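Local structure of D-lactate dehydrogenase (Fermentative) (Pseudomonas aeruginosa, 6ABJ) at residues 17-22 / 59-65; 29-33 / 323-328; 71-77 / 97-103; 109-114 / 340-344. The protein is an NAD-dependent D-lactate dehydrogenase, a tetrameric enzyme that probably interconverts pyruvate and D-lactate in fermentation. All blocks are in the same frame, centred on the assembly; numbering follows the deposited sequence.

Contact 1: 17-22 / 59-65; sequences MRILFF and QGFEVVC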
loop_
_atom_site.group_PDB
_atom_site.type_symbol
_atom_site.label_atom_id
_atom_site.label_comp_id
_atom_site.label_asym_id
_atom_site.label_seq_id
_atom_site.Cartn_x
_atom_site.Cartn_y
_atom_site.Cartn_z
ATOM N N MET B 17 7.586 45.774 -4.246
ATOM C CA MET B 17 6.192 45.227 -4.267
ATOM C C MET B 17 6.224 43.856 -3.593
ATOM O O MET B 17 6.949 42.967 -4.042
ATOM C CB MET B 17 5.660 45.052 -5.690
ATOM C CG MET B 17 4.302 44.350 -5.756
ATOM S SD MET B 17 2.898 45.480 -5.868
ATOM C CE MET B 17 2.703 45.599 -7.653
ATOM N N ARG B 18 5.417 43.696 -2.541
ATOM C CA ARG B 18 5.496 42.535 -1.668
ATOM C C ARG B 18 4.269 41.637 -1.908
ATOM O O ARG B 18 3.136 42.148 -2.050
ATOM C CB ARG B 18 5.598 42.933 -0.184
ATOM C CG ARG B 18 6.778 43.848 0.147
ATOM C CD ARG B 18 7.071 43.888 1.643
ATOM N NE ARG B 18 5.845 44.111 2.435
ATOM C CZ ARG B 18 5.598 43.593 3.639
ATOM N NH1 ARG B 18 6.459 42.767 4.199
ATOM N NH2 ARG B 18 4.461 43.877 4.280
ATOM N N ILE B 19 4.509 40.322 -1.983
ATOM C CA ILE B 19 3.419 39.339 -2.295
ATOM C C ILE B 19 3.468 38.253 -1.242
ATOM O O ILE B 19 4.537 37.691 -0.978
ATOM C CB ILE B 19 3.545 38.695 -3.704
ATOM C CG1 ILE B 19 3.594 39.756 -4.809
ATOM C CG2 ILE B 19 2.357 37.763 -3.984
ATOM C CD1 ILE B 19 4.216 39.295 -6.102
ATOM N N LEU B 20 2.342 38.065 -0.555
ATOM C CA LEU B 20 2.206 37.003 0.423
ATOM C C LEU B 20 1.409 35.843 -0.201
ATOM O O LEU B 20 0.252 36.018 -0.597
ATOM C CB LEU B 20 1.525 37.497 1.725
ATOM C CG LEU B 20 1.327 36.430 2.820
ATOM C CD1 LEU B 20 2.655 35.844 3.304
ATOM C CD2 LEU B 20 0.534 37.033 3.978
ATOM N N PHE B 21 2.034 34.655 -0.247
ATOM C CA PHE B 21 1.384 33.428 -0.725
ATOM C C PHE B 21 0.852 32.583 0.441
ATOM O O PHE B 21 1.619 32.284 1.347
ATOM C CB PHE B 21 2.404 32.562 -1.463
ATOM C CG PHE B 21 2.943 33.175 -2.741
ATOM C CD1 PHE B 21 3.876 34.223 -2.704
ATOM C CD2 PHE B 21 2.544 32.679 -3.969
ATOM C CE1 PHE B 21 4.375 34.767 -3.887
ATOM C CE2 PHE B 21 3.053 33.189 -5.145
ATOM C CZ PHE B 21 3.959 34.260 -5.106
ATOM N N PHE B 22 -0.453 32.283 0.429
ATOM C CA PHE B 22 -1.048 31.420 1.392
ATOM C C PHE B 22 -1.135 30.024 0.720
ATOM O O PHE B 22 -0.999 29.919 -0.508
ATOM C CB PHE B 22 -2.445 31.873 1.803
ATOM C CG PHE B 22 -2.463 33.030 2.720
ATOM C CD1 PHE B 22 -2.409 32.850 4.097
ATOM C CD2 PHE B 22 -2.497 34.344 2.200
ATOM C CE1 PHE B 22 -2.405 33.936 4.959
ATOM C CE2 PHE B 22 -2.479 35.440 3.064
ATOM C CZ PHE B 22 -2.443 35.230 4.452
ATOM N N GLN B 59 -1.386 41.500 6.667
ATOM C CA GLN B 59 -1.421 42.908 7.032
ATOM C C GLN B 59 -0.157 43.599 6.488
ATOM O O GLN B 59 0.974 43.165 6.747
ATOM C CB GLN B 59 -1.526 43.113 8.545
ATOM C CG GLN B 59 -1.538 44.607 8.919
ATOM C CD GLN B 59 -2.452 44.962 10.067
ATOM O OE1 GLN B 59 -2.843 44.113 10.874
ATOM N NE2 GLN B 59 -2.797 46.242 10.148
ATOM N N GLY B 60 -0.381 44.663 5.732
ATOM C CA GLY B 60 0.690 45.454 5.171
ATOM C C GLY B 60 1.188 44.937 3.840
ATOM O O GLY B 60 2.098 45.518 3.273
ATOM N N PHE B 61 0.642 43.815 3.358
ATOM C CA PHE B 61 1.053 43.251 2.078
ATOM C C PHE B 61 0.088 43.717 1.019
ATOM O O PHE B 61 -1.161 43.586 1.150
ATOM C CB PHE B 61 1.070 41.696 2.105
ATOM C CG PHE B 61 2.259 41.099 2.802
ATOM C CD1 PHE B 61 3.400 40.796 2.072
ATOM C CD2 PHE B 61 2.246 40.835 4.168
ATOM C CE1 PHE B 61 4.515 40.223 2.668
ATOM C CE2 PHE B 61 3.352 40.247 4.781
ATOM C CZ PHE B 61 4.491 39.943 4.019
ATOM N N GLU B 62 0.661 44.249 -0.052
ATOM C CA GLU B 62 -0.131 44.839 -1.103
ATOM C C GLU B 62 -0.825 43.816 -1.956
ATOM O O GLU B 62 -1.926 44.064 -2.504
ATOM C CB GLU B 62 0.763 45.677 -2.003
ATOM C CG GLU B 62 -0.029 46.810 -2.573
ATOM C CD GLU B 62 0.816 47.927 -3.120
ATOM O OE1 GLU B 62 2.024 48.020 -2.776
ATOM O OE2 GLU B 62 0.239 48.691 -3.904
ATOM N N VAL B 63 -0.165 42.655 -2.069
ATOM C CA VAL B 63 -0.696 41.598 -2.910
ATOM C C VAL B 63 -0.683 40.299 -2.144
ATOM O O VAL B 63 0.286 40.007 -1.422
ATOM C CB VAL B 63 0.094 41.429 -4.213
ATOM C CG1 VAL B 63 -0.509 40.288 -5.058
ATOM C CG2 VAL B 63 0.090 42.744 -4.983
ATOM N N VAL B 64 -1.799 39.586 -2.243
ATOM C CA VAL B 64 -1.891 38.240 -1.651
ATOM C C VAL B 64 -2.167 37.272 -2.769
ATOM O O VAL B 64 -2.995 37.538 -3.657
ATOM C CB VAL B 64 -2.879 38.140 -0.451
ATOM C CG1 VAL B 64 -2.521 39.151 0.624
ATOM C CG2 VAL B 64 -4.317 38.298 -0.867
ATOM N N CYS B 65 -1.422 36.156 -2.764
ATOM C CA CYS B 65 -1.557 35.168 -3.819
ATOM C C CYS B 65 -2.196 33.901 -3.225
ATOM O O CYS B 65 -1.652 33.335 -2.287
ATOM C CB CYS B 65 -0.205 34.852 -4.489
ATOM S SG CYS B 65 -0.404 33.550 -5.761
#
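The backbone oxygen of Leu20 takes the shortest bond between 17-22 and 59-65: Cys65 N donates to Leu20 O over 2.7 Å, and the CA-H of Val64 leans on the same oxygen. Leu20 N to Val63 O (3.0 Å) and Phe22 N to Cys65 O continue the parallel pairing, while the start, Val63 N to Arg18 O, is weak. Where the pairing runs out, side chains take over. The guanidinium of Arg18 lies flat on one face of Phe61 in a cation-pi stack, its CZ 3.8 Å from the ring centroid and the planes 17° apart. Leu20 CB covers the opposite face. A bend at chi3 (-48°) folds the arginine back, and its NH2 bonds to Gly60 O at 3.0 Å, the oxygen lying in the guanidinium plane. Gly60 has a positive phi of 87°, at which a side chain would strike the preceding carbonyl. On the other side of the sheet the small Cys65 sets CB over one face of the Phe21 ring, with SG obliquely placed, 3.5 Å from Phe21 CE2. The two strands are neighbours inside a parallel sheet: 42-45 pairs with the far edge of 18-21, and helix 317-335 packs on Met17 and Ile19.

Contact 2: 29-33 / 323-328; sequences SESFQ and IADTTL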
loop_
_atom_site.group_PDB
_atom_site.type_symbol
_atom_site.label_atom_id
_atom_site.label_comp_id
_atom_site.label_asym_id
_atom_site.label_seq_id
_atom_site.Cartn_x
_atom_site.Cartn_y
_atom_site.Cartn_z
ATOM N N SER B 29 6.928 27.734 -4.409
ATOM C CA SER B 29 8.130 28.549 -4.178
ATOM C C SER B 29 9.137 28.338 -5.269
ATOM O O SER B 29 9.726 29.271 -5.752
ATOM C CB SER B 29 8.758 28.395 -2.794
ATOM O OG SER B 29 8.688 27.064 -2.355
ATOM N N GLU B 30 9.324 27.106 -5.694
ATOM C CA GLU B 30 10.301 26.823 -6.717
ATOM C C GLU B 30 9.927 27.454 -8.058
ATOM O O GLU B 30 10.766 28.109 -8.692
ATOM C CB GLU B 30 10.465 25.286 -6.751
ATOM C CG GLU B 30 11.447 24.729 -7.747
ATOM C CD GLU B 30 12.215 23.567 -7.143
ATOM O OE1 GLU B 30 11.608 22.707 -6.418
ATOM O OE2 GLU B 30 13.439 23.524 -7.372
ATOM N N SER B 31 8.647 27.372 -8.475
ATOM C CA SER B 31 8.249 27.892 -9.770
ATOM C C SER B 31 8.221 29.437 -9.741
ATOM O O SER B 31 8.693 30.102 -10.668
ATOM C CB SER B 31 6.866 27.353 -10.209
ATOM O OG SER B 31 5.828 27.488 -9.180
ATOM N N PHE B 32 7.656 29.996 -8.673
ATOM C CA PHE B 32 7.511 31.480 -8.595
ATOM C C PHE B 32 8.865 32.131 -8.404
ATOM O O PHE B 32 9.113 33.186 -8.949
ATOM C CB PHE B 32 6.541 31.873 -7.479
ATOM C CG PHE B 32 5.113 31.918 -7.931
ATOM C CD1 PHE B 32 4.627 33.037 -8.572
ATOM C CD2 PHE B 32 4.273 30.817 -7.810
ATOM C CE1 PHE B 32 3.345 33.083 -9.014
ATOM C CE2 PHE B 32 2.973 30.865 -8.257
ATOM C CZ PHE B 32 2.495 32.001 -8.856
ATOM N N GLN B 33 9.765 31.509 -7.646
ATOM C CA GLN B 33 11.130 32.086 -7.598
ATOM C C GLN B 33 11.817 32.157 -8.941
ATOM O O GLN B 33 12.433 33.163 -9.248
ATOM C CB GLN B 33 12.001 31.416 -6.563
ATOM C CG GLN B 33 11.494 31.860 -5.217
ATOM C CD GLN B 33 12.293 31.406 -4.047
ATOM O OE1 GLN B 33 13.024 30.432 -4.111
ATOM N NE2 GLN B 33 12.149 32.132 -2.950
ATOM N N ILE B 323 1.930 29.041 -15.067
ATOM C CA ILE B 323 1.075 29.609 -14.015
ATOM C C ILE B 323 1.816 30.750 -13.264
ATOM O O ILE B 323 1.240 31.811 -12.951
ATOM C CB ILE B 323 0.682 28.519 -13.003
ATOM C CG1 ILE B 323 -0.446 27.613 -13.575
ATOM C CG2 ILE B 323 0.234 29.086 -11.656
ATOM C CD1 ILE B 323 -0.524 26.266 -12.881
ATOM N N ALA B 324 3.074 30.512 -12.940
ATOM C CA ALA B 324 3.858 31.542 -12.214
ATOM C C ALA B 324 4.096 32.783 -13.058
ATOM O O ALA B 324 3.889 33.890 -12.561
ATOM C CB ALA B 324 5.163 30.960 -11.746
ATOM N N ASP B 325 4.490 32.601 -14.320
ATOM C CA ASP B 325 4.734 33.690 -15.276
ATOM C C ASP B 325 3.440 34.502 -15.484
ATOM O O ASP B 325 3.429 35.728 -15.458
ATOM C CB ASP B 325 5.130 33.106 -16.653
ATOM C CG ASP B 325 6.513 32.485 -16.683
ATOM O OD1 ASP B 325 7.266 32.551 -15.719
ATOM O OD2 ASP B 325 6.851 31.923 -17.729
ATOM N N THR B 326 2.342 33.797 -15.724
ATOM C CA THR B 326 1.068 34.408 -15.915
ATOM C C THR B 326 0.675 35.207 -14.670
ATOM O O THR B 326 0.264 36.382 -14.781
ATOM C CB THR B 326 0.016 33.388 -16.339
ATOM O OG1 THR B 326 0.330 33.005 -17.698
ATOM C CG2 THR B 326 -1.321 34.013 -16.347
ATOM N N THR B 327 0.847 34.621 -13.485
ATOM C CA THR B 327 0.398 35.279 -12.257
ATOM C C THR B 327 1.262 36.551 -11.967
ATOM O O THR B 327 0.713 37.603 -11.649
ATOM C CB THR B 327 0.450 34.291 -11.099
ATOM O OG1 THR B 327 -0.455 33.202 -11.388
ATOM C CG2 THR B 327 0.086 34.940 -9.784
ATOM N N LEU B 328 2.586 36.449 -12.105
ATOM C CA LEU B 328 3.459 37.597 -11.920
ATOM C C LEU B 328 3.195 38.685 -12.988
ATOM O O LEU B 328 3.122 39.890 -12.649
ATOM C CB LEU B 328 4.940 37.164 -11.856
ATOM C CG LEU B 328 5.289 36.267 -10.647
ATOM C CD1 LEU B 328 6.784 36.086 -10.453
ATOM C CD2 LEU B 328 4.675 36.753 -9.348
#
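The Phe32 ring meets helix 317-335 in two ways at once, one face on Ala324 and one edge against Thr327 and Leu328. Ala324 CB sits over the middle of the ring, 3.7 Å from the centroid and only 6° off the normal, a CH-pi contact that suits alanine, since the backbone is so near: Phe32 CE1 is 3.6 Å from Ala324 CA, and the two CA atoms are 5.1 Å apart. In the plane of the ring, Thr327 CB lies 3.8 Å from Phe32 CE1, the two side chains crossing at about a right angle. Leu328 CD2 reaches Phe32 CD1 at the same edge, also at 3.8 Å, its chain running at a slant to the phenylalanine. Threonine can line this apolar wall because its hydroxyl is turned back on its own helix: with OG1 anti to the carbonyl carbon (chi1 -62°), it donates to Ile323 O at 2.7 Å. That oxygen also accepts Thr327 N, from the other face of its plane. Beyond the pair, the Phe32 ring meets Phe21 edge-to-face and touches Phe45, linking the helices to the sheet. The local axes pass 9.0 Å apart at -56°. Phe32 is thus a knob in the hole formed by Ile323, Ala324, Thr327 and Leu328, a single knob-into-hole contact between two helices that cover one side of a parallel alpha/beta sheet.

Contact 3: 71-77 / 97-103; sequences DLSRPVL and HVDLAAA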
loop_
_atom_site.group_PDB
_atom_site.type_symbol
_atom_site.label_atom_id
_atom_site.label_comp_id
_atom_site.label_asym_id
_atom_site.label_seq_id
_atom_site.Cartn_x
_atom_site.Cartn_y
_atom_site.Cartn_z
ATOM N N ASP B 71 -9.672 30.608 1.758
ATOM C CA ASP B 71 -11.002 31.152 2.016
ATOM C C ASP B 71 -11.024 32.659 1.661
ATOM O O ASP B 71 -10.394 33.441 2.355
ATOM C CB ASP B 71 -11.353 30.934 3.488
ATOM C CG ASP B 71 -12.725 31.458 3.851
ATOM O OD1 ASP B 71 -13.499 31.936 2.970
ATOM O OD2 ASP B 71 -13.012 31.393 5.061
ATOM N N LEU B 72 -11.712 32.995 0.576
ATOM C CA LEU B 72 -11.881 34.408 0.150
ATOM C C LEU B 72 -13.359 34.822 0.160
ATOM O O LEU B 72 -13.909 35.468 -0.810
ATOM C CB LEU B 72 -11.266 34.596 -1.246
ATOM C CG LEU B 72 -9.730 34.570 -1.218
ATOM C CD1 LEU B 72 -9.149 34.342 -2.611
ATOM C CD2 LEU B 72 -9.210 35.871 -0.620
ATOM N N SER B 73 -14.021 34.431 1.247
ATOM C CA SER B 73 -15.410 34.854 1.489
ATOM C C SER B 73 -15.354 36.299 1.996
ATOM O O SER B 73 -14.273 36.803 2.318
ATOM C CB SER B 73 -16.095 33.903 2.532
ATOM O OG SER B 73 -15.272 33.851 3.677
ATOM N N ARG B 74 -16.511 36.948 2.059
ATOM C CA ARG B 74 -16.584 38.351 2.518
ATOM C C ARG B 74 -15.817 38.650 3.801
ATOM O O ARG B 74 -15.029 39.599 3.830
ATOM C CB ARG B 74 -18.039 38.823 2.641
ATOM C CG ARG B 74 -18.175 40.187 3.327
ATOM C CD ARG B 74 -19.625 40.659 3.463
ATOM N NE ARG B 74 -20.081 41.297 2.211
ATOM C CZ ARG B 74 -19.697 42.514 1.771
ATOM N NH1 ARG B 74 -18.856 43.271 2.477
ATOM N NH2 ARG B 74 -20.155 42.978 0.608
ATOM N N PRO B 75 -16.002 37.833 4.872
ATOM C CA PRO B 75 -15.250 38.207 6.077
ATOM C C PRO B 75 -13.724 38.286 5.893
ATOM O O PRO B 75 -13.028 39.123 6.525
ATOM C CB PRO B 75 -15.619 37.090 7.080
ATOM C CG PRO B 75 -17.015 36.684 6.685
ATOM C CD PRO B 75 -17.091 36.876 5.171
ATOM N N VAL B 76 -13.187 37.399 5.076
ATOM C CA VAL B 76 -11.741 37.387 4.881
ATOM C C VAL B 76 -11.297 38.588 4.023
ATOM O O VAL B 76 -10.276 39.208 4.305
ATOM C CB VAL B 76 -11.268 36.086 4.238
ATOM C CG1 VAL B 76 -9.779 36.207 3.925
ATOM C CG2 VAL B 76 -11.534 34.909 5.193
ATOM N N LEU B 77 -12.052 38.862 2.982
ATOM C CA LEU B 77 -11.744 39.990 2.076
ATOM C C LEU B 77 -11.739 41.335 2.849
ATOM O O LEU B 77 -10.780 42.148 2.737
ATOM C CB LEU B 77 -12.784 40.025 0.967
ATOM C CG LEU B 77 -12.741 38.871 -0.040
ATOM C CD1 LEU B 77 -14.044 38.728 -0.818
ATOM C CD2 LEU B 77 -11.540 39.043 -0.987
ATOM N N HIS B 97 -14.153 29.742 -4.535
ATOM C CA HIS B 97 -13.819 30.230 -3.195
ATOM C C HIS B 97 -13.845 31.774 -2.970
ATOM O O HIS B 97 -13.647 32.240 -1.824
ATOM C CB HIS B 97 -12.438 29.710 -2.805
ATOM C CG HIS B 97 -11.306 30.098 -3.756
ATOM N ND1 HIS B 97 -11.365 29.976 -5.136
ATOM C CD2 HIS B 97 -10.052 30.539 -3.480
ATOM C CE1 HIS B 97 -10.198 30.305 -5.652
ATOM N NE2 HIS B 97 -9.379 30.644 -4.668
ATOM N N VAL B 98 -14.023 32.544 -4.033
ATOM C CA VAL B 98 -14.008 34.027 -3.916
ATOM C C VAL B 98 -15.400 34.598 -3.933
ATOM O O VAL B 98 -16.156 34.392 -4.873
ATOM C CB VAL B 98 -13.210 34.689 -5.081
ATOM C CG1 VAL B 98 -13.056 36.182 -4.828
ATOM C CG2 VAL B 98 -11.827 34.058 -5.217
ATOM N N ASP B 99 -15.763 35.362 -2.918
ATOM C CA ASP B 99 -17.004 36.166 -3.019
ATOM C C ASP B 99 -16.741 37.453 -3.855
ATOM O O ASP B 99 -16.220 38.415 -3.331
ATOM C CB ASP B 99 -17.495 36.528 -1.602
ATOM C CG ASP B 99 -18.842 37.260 -1.615
ATOM O OD1 ASP B 99 -19.365 37.651 -2.716
ATOM O OD2 ASP B 99 -19.343 37.497 -0.486
ATOM N N LEU B 100 -17.061 37.425 -5.147
ATOM C CA LEU B 100 -16.627 38.470 -6.091
ATOM C C LEU B 100 -17.416 39.728 -5.869
ATOM O O LEU B 100 -16.912 40.804 -6.057
ATOM C CB LEU B 100 -16.828 38.012 -7.536
ATOM C CG LEU B 100 -15.933 36.864 -8.048
ATOM C CD1 LEU B 100 -16.452 36.284 -9.355
ATOM C CD2 LEU B 100 -14.514 37.350 -8.208
ATOM N N ALA B 101 -18.695 39.576 -5.522
ATOM C CA ALA B 101 -19.577 40.687 -5.181
ATOM C C ALA B 101 -19.025 41.457 -4.004
ATOM O O ALA B 101 -18.944 42.693 -4.030
ATOM C CB ALA B 101 -20.988 40.186 -4.881
ATOM N N ALA B 102 -18.581 40.746 -3.010
ATOM C CA ALA B 102 -17.947 41.356 -1.857
ATOM C C ALA B 102 -16.604 42.018 -2.243
ATOM O O ALA B 102 -16.309 43.121 -1.815
ATOM C CB ALA B 102 -17.766 40.326 -0.726
ATOM N N ALA B 103 -15.790 41.365 -3.065
ATOM C CA ALA B 103 -14.501 41.964 -3.466
ATOM C C ALA B 103 -14.714 43.299 -4.248
ATOM O O ALA B 103 -13.947 44.245 -4.076
ATOM C CB ALA B 103 -13.710 41.019 -4.326
HETATM O O HOH W 1 -14.022 30.910 0.334
HETATM O O HOH W 2 -18.521 35.711 1.408
#
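Leu72 and Val98 form a single backbone bridge just ahead of two helices, 74-82 and 100-105, in the parallel alpha/beta domain that belongs to the catalytic part of this dehydrogenase family. The bridge rests on Asp99 N donating to Leu72 O (2.8 Å, 168° at the hydrogen); the return bond, Leu72 N to His97 O, is weak. The tight part lies on the inner side. The side chain of Leu72 runs alongside that of Val98, its CD1 3.7 Å from Val98 CG2, while Val88 and Leu90 of strand 87-90 pack against Leu72, so branched aliphatic residues suit this buried place. Leu77 CD1 packs against the first turn of helix 100-105, 3.3 Å from Asp99 O, and meets the methyls of Ala102 and Ala103; alanine leaves the helices room to approach. The outer side is looser and polar. Arg74 spreads its guanidinium over Ala102, one face above CB, and its NH1 turns to a salt bridge with Glu78. Water 1 donates to both Asp71 OD1 and His97 O. Asp71 OD1 is gripped further by Ser73 N, closing an Asx turn, and by Ser73 OG at 2.7 Å, both from the same face of the carboxylate. A second water donates to Asp99 OD2 at 2.7 Å. Asp99 is the N-cap of its helix, with CG anti to the backbone N (chi1 -175°), and its other oxygen, OD1, receives Ala102 N at 3.2 Å from above the carboxylate plane.

Contact 4: 109-114 / 340-344; sequences PVVHVP and RNRVR
Val343 N donates to Val110 O at 2.8 Å and 171°, and His112 N to Asn341 O at 3.1 Å, so two bonds bracket the bridge between Val111 and Arg342. Around them the side chains interlock. The CG2 methyl of Val343 lies over one face of the His112 imidazole, 3.9 Å from its centroid, in a CH-pi contact; Pro114 CA covers the opposite face of the ring. Val343 also packs its CB on Val110 CG1. The Arg342 chain, bent at chi2 (-79°) and chi3, folds across the strand, so that CD lies 3.6 Å from Val111 CG1 and a face of the guanidinium rests on the aliphatic CB of Pro109, 3.4 Å from Arg342 NH2. At the Pro114 end of the contact, Asn341 sets its amide beside the proline, OD1 at 3.6 Å from Pro114 CG. A water bridges Val110 N and Val343 O beside the direct bond. The next shell fixes the polar groups: His112 ND1 bonds to Ala93 O, which fixes the rotation of the ring, and Asn341 ND2 bonds to Asn330 OD1 on helix 317-335. Strand 110-111 in turn pairs with 87-90. The C-terminal tail therefore crosses the outermost strand of the parallel five-stranded sheet, held to it by a single bridge, consistent with the D-2-hydroxyacid dehydrogenase fold, in which the chain's C-terminal end returns to the first domain.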
loop_
_atom_site.group_PDB
_atom_site.type_symbol
_atom_site.label_atom_id
_atom_site.label_comp_id
_atom_site.label_asym_id
_atom_site.label_seq_id
_atom_site.Cartn_x
_atom_site.Cartn_y
_atom_site.Cartn_z
ATOM N N PRO B 109 -9.496 44.052 -6.426
ATOM C CA PRO B 109 -9.590 43.344 -7.707
ATOM C C PRO B 109 -9.017 41.921 -7.586
ATOM O O PRO B 109 -8.255 41.636 -6.653
ATOM C CB PRO B 109 -8.768 44.197 -8.673
ATOM C CG PRO B 109 -7.863 45.017 -7.804
ATOM C CD PRO B 109 -8.451 45.088 -6.427
ATOM N N VAL B 110 -9.482 41.049 -8.464
ATOM C CA VAL B 110 -9.121 39.651 -8.428
ATOM C C VAL B 110 -8.614 39.315 -9.801
ATOM O O VAL B 110 -9.242 39.658 -10.789
ATOM C CB VAL B 110 -10.351 38.771 -8.092
ATOM C CG1 VAL B 110 -9.957 37.305 -8.219
ATOM C CG2 VAL B 110 -10.830 39.067 -6.661
ATOM N N VAL B 111 -7.451 38.702 -9.880
ATOM C CA VAL B 111 -6.968 38.203 -11.153
ATOM C C VAL B 111 -6.719 36.677 -11.067
ATOM O O VAL B 111 -6.584 36.144 -9.983
ATOM C CB VAL B 111 -5.688 38.932 -11.588
ATOM C CG1 VAL B 111 -6.085 40.375 -11.953
ATOM C CG2 VAL B 111 -4.601 38.820 -10.552
ATOM N N HIS B 112 -6.622 36.036 -12.208
ATOM C CA HIS B 112 -6.405 34.578 -12.240
ATOM C C HIS B 112 -5.681 34.120 -13.492
ATOM O O HIS B 112 -5.373 34.908 -14.386
ATOM C CB HIS B 112 -7.761 33.906 -12.156
ATOM C CG HIS B 112 -8.504 33.836 -13.446
ATOM N ND1 HIS B 112 -9.376 32.800 -13.724
ATOM C CD2 HIS B 112 -8.612 34.705 -14.474
ATOM C CE1 HIS B 112 -9.939 33.022 -14.903
ATOM N NE2 HIS B 112 -9.478 34.157 -15.389
ATOM N N VAL B 113 -5.407 32.815 -13.543
ATOM C CA VAL B 113 -4.825 32.157 -14.692
ATOM C C VAL B 113 -5.971 31.725 -15.598
ATOM O O VAL B 113 -6.825 30.941 -15.160
ATOM C CB VAL B 113 -3.976 30.945 -14.214
ATOM C CG1 VAL B 113 -3.369 30.255 -15.425
ATOM C CG2 VAL B 113 -2.917 31.433 -13.246
ATOM N N PRO B 114 -5.986 32.166 -16.884
ATOM C CA PRO B 114 -7.140 31.884 -17.701
ATOM C C PRO B 114 -7.291 30.406 -18.073
ATOM O O PRO B 114 -8.409 29.966 -18.247
ATOM C CB PRO B 114 -6.921 32.716 -18.962
ATOM C CG PRO B 114 -5.476 33.065 -18.987
ATOM C CD PRO B 114 -4.916 32.865 -17.613
ATOM N N ARG B 340 -5.712 42.867 -17.037
ATOM C CA ARG B 340 -5.214 41.594 -17.550
ATOM C C ARG B 340 -5.753 40.472 -16.618
ATOM O O ARG B 340 -5.515 40.480 -15.416
ATOM C CB ARG B 340 -3.691 41.598 -17.654
ATOM C CG ARG B 340 -3.099 40.250 -18.108
ATOM C CD ARG B 340 -1.691 40.303 -18.699
ATOM N NE ARG B 340 -1.619 41.438 -19.632
ATOM C CZ ARG B 340 -0.507 41.898 -20.196
ATOM N NH1 ARG B 340 0.658 41.314 -19.954
ATOM N NH2 ARG B 340 -0.572 42.953 -21.021
ATOM N N ASN B 341 -6.543 39.605 -17.220
ATOM C CA ASN B 341 -7.113 38.399 -16.559
ATOM C C ASN B 341 -7.804 38.745 -15.244
ATOM O O ASN B 341 -7.697 38.057 -14.250
ATOM C CB ASN B 341 -6.009 37.361 -16.332
ATOM C CG ASN B 341 -5.409 36.860 -17.641
ATOM O OD1 ASN B 341 -6.143 36.552 -18.577
ATOM N ND2 ASN B 341 -4.080 36.762 -17.701
ATOM N N ARG B 342 -8.549 39.829 -15.263
ATOM C CA ARG B 342 -9.324 40.174 -14.107
ATOM C C ARG B 342 -10.562 39.326 -14.101
ATOM O O ARG B 342 -11.162 39.075 -15.144
ATOM C CB ARG B 342 -9.836 41.632 -14.196
ATOM C CG ARG B 342 -8.835 42.752 -14.200
ATOM C CD ARG B 342 -8.367 43.010 -12.791
ATOM N NE ARG B 342 -9.149 44.079 -12.117
ATOM C CZ ARG B 342 -8.770 45.356 -12.029
ATOM N NH1 ARG B 342 -7.642 45.781 -12.597
ATOM N NH2 ARG B 342 -9.503 46.198 -11.334
ATOM N N VAL B 343 -11.013 38.992 -12.905
ATOM C CA VAL B 343 -12.260 38.312 -12.737
ATOM C C VAL B 343 -13.224 39.305 -12.169
ATOM O O VAL B 343 -12.941 39.892 -11.158
ATOM C CB VAL B 343 -12.117 37.203 -11.648
ATOM C CG1 VAL B 343 -13.412 36.414 -11.548
ATOM C CG2 VAL B 343 -10.972 36.279 -12.014
ATOM N N ARG B 344 -14.369 39.471 -12.782
ATOM C CA ARG B 344 -15.343 40.454 -12.351
ATOM C C ARG B 344 -16.634 39.703 -11.963
ATOM O O ARG B 344 -16.953 38.665 -12.535
ATOM C CB ARG B 344 -15.629 41.435 -13.516
ATOM C CG ARG B 344 -14.370 42.138 -14.039
ATOM C CD ARG B 344 -14.666 43.118 -15.179
ATOM N NE ARG B 344 -13.432 43.678 -15.724
ATOM C CZ ARG B 344 -12.839 44.803 -15.273
ATOM N NH1 ARG B 344 -13.384 45.484 -14.287
ATOM N NH2 ARG B 344 -11.703 45.259 -15.782
HETATM O O HOH W 3 -11.534 41.991 -10.199
#

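From the N terminus, contact 1 closes first, pairing strand 18-21 with 63-66 across a 36-residue loop. Contact 3 follows in series, joining the starts of helices 74-82 and 100-105. Contacts 2 and 4 are the long closures: each carries the chain past the seven-stranded sheet of the NAD-binding domain and back. Contact 2 crosses contact 1 and contact 4, and encloses contact 3. All four thus build one domain around the five-stranded sheet. Ile19 packs on Leu328, tying contact 1 to contact 2; Thr327 packs on Val113 between contacts 2 and 4; and Leu100 meets Val343 between contacts 3 and 4.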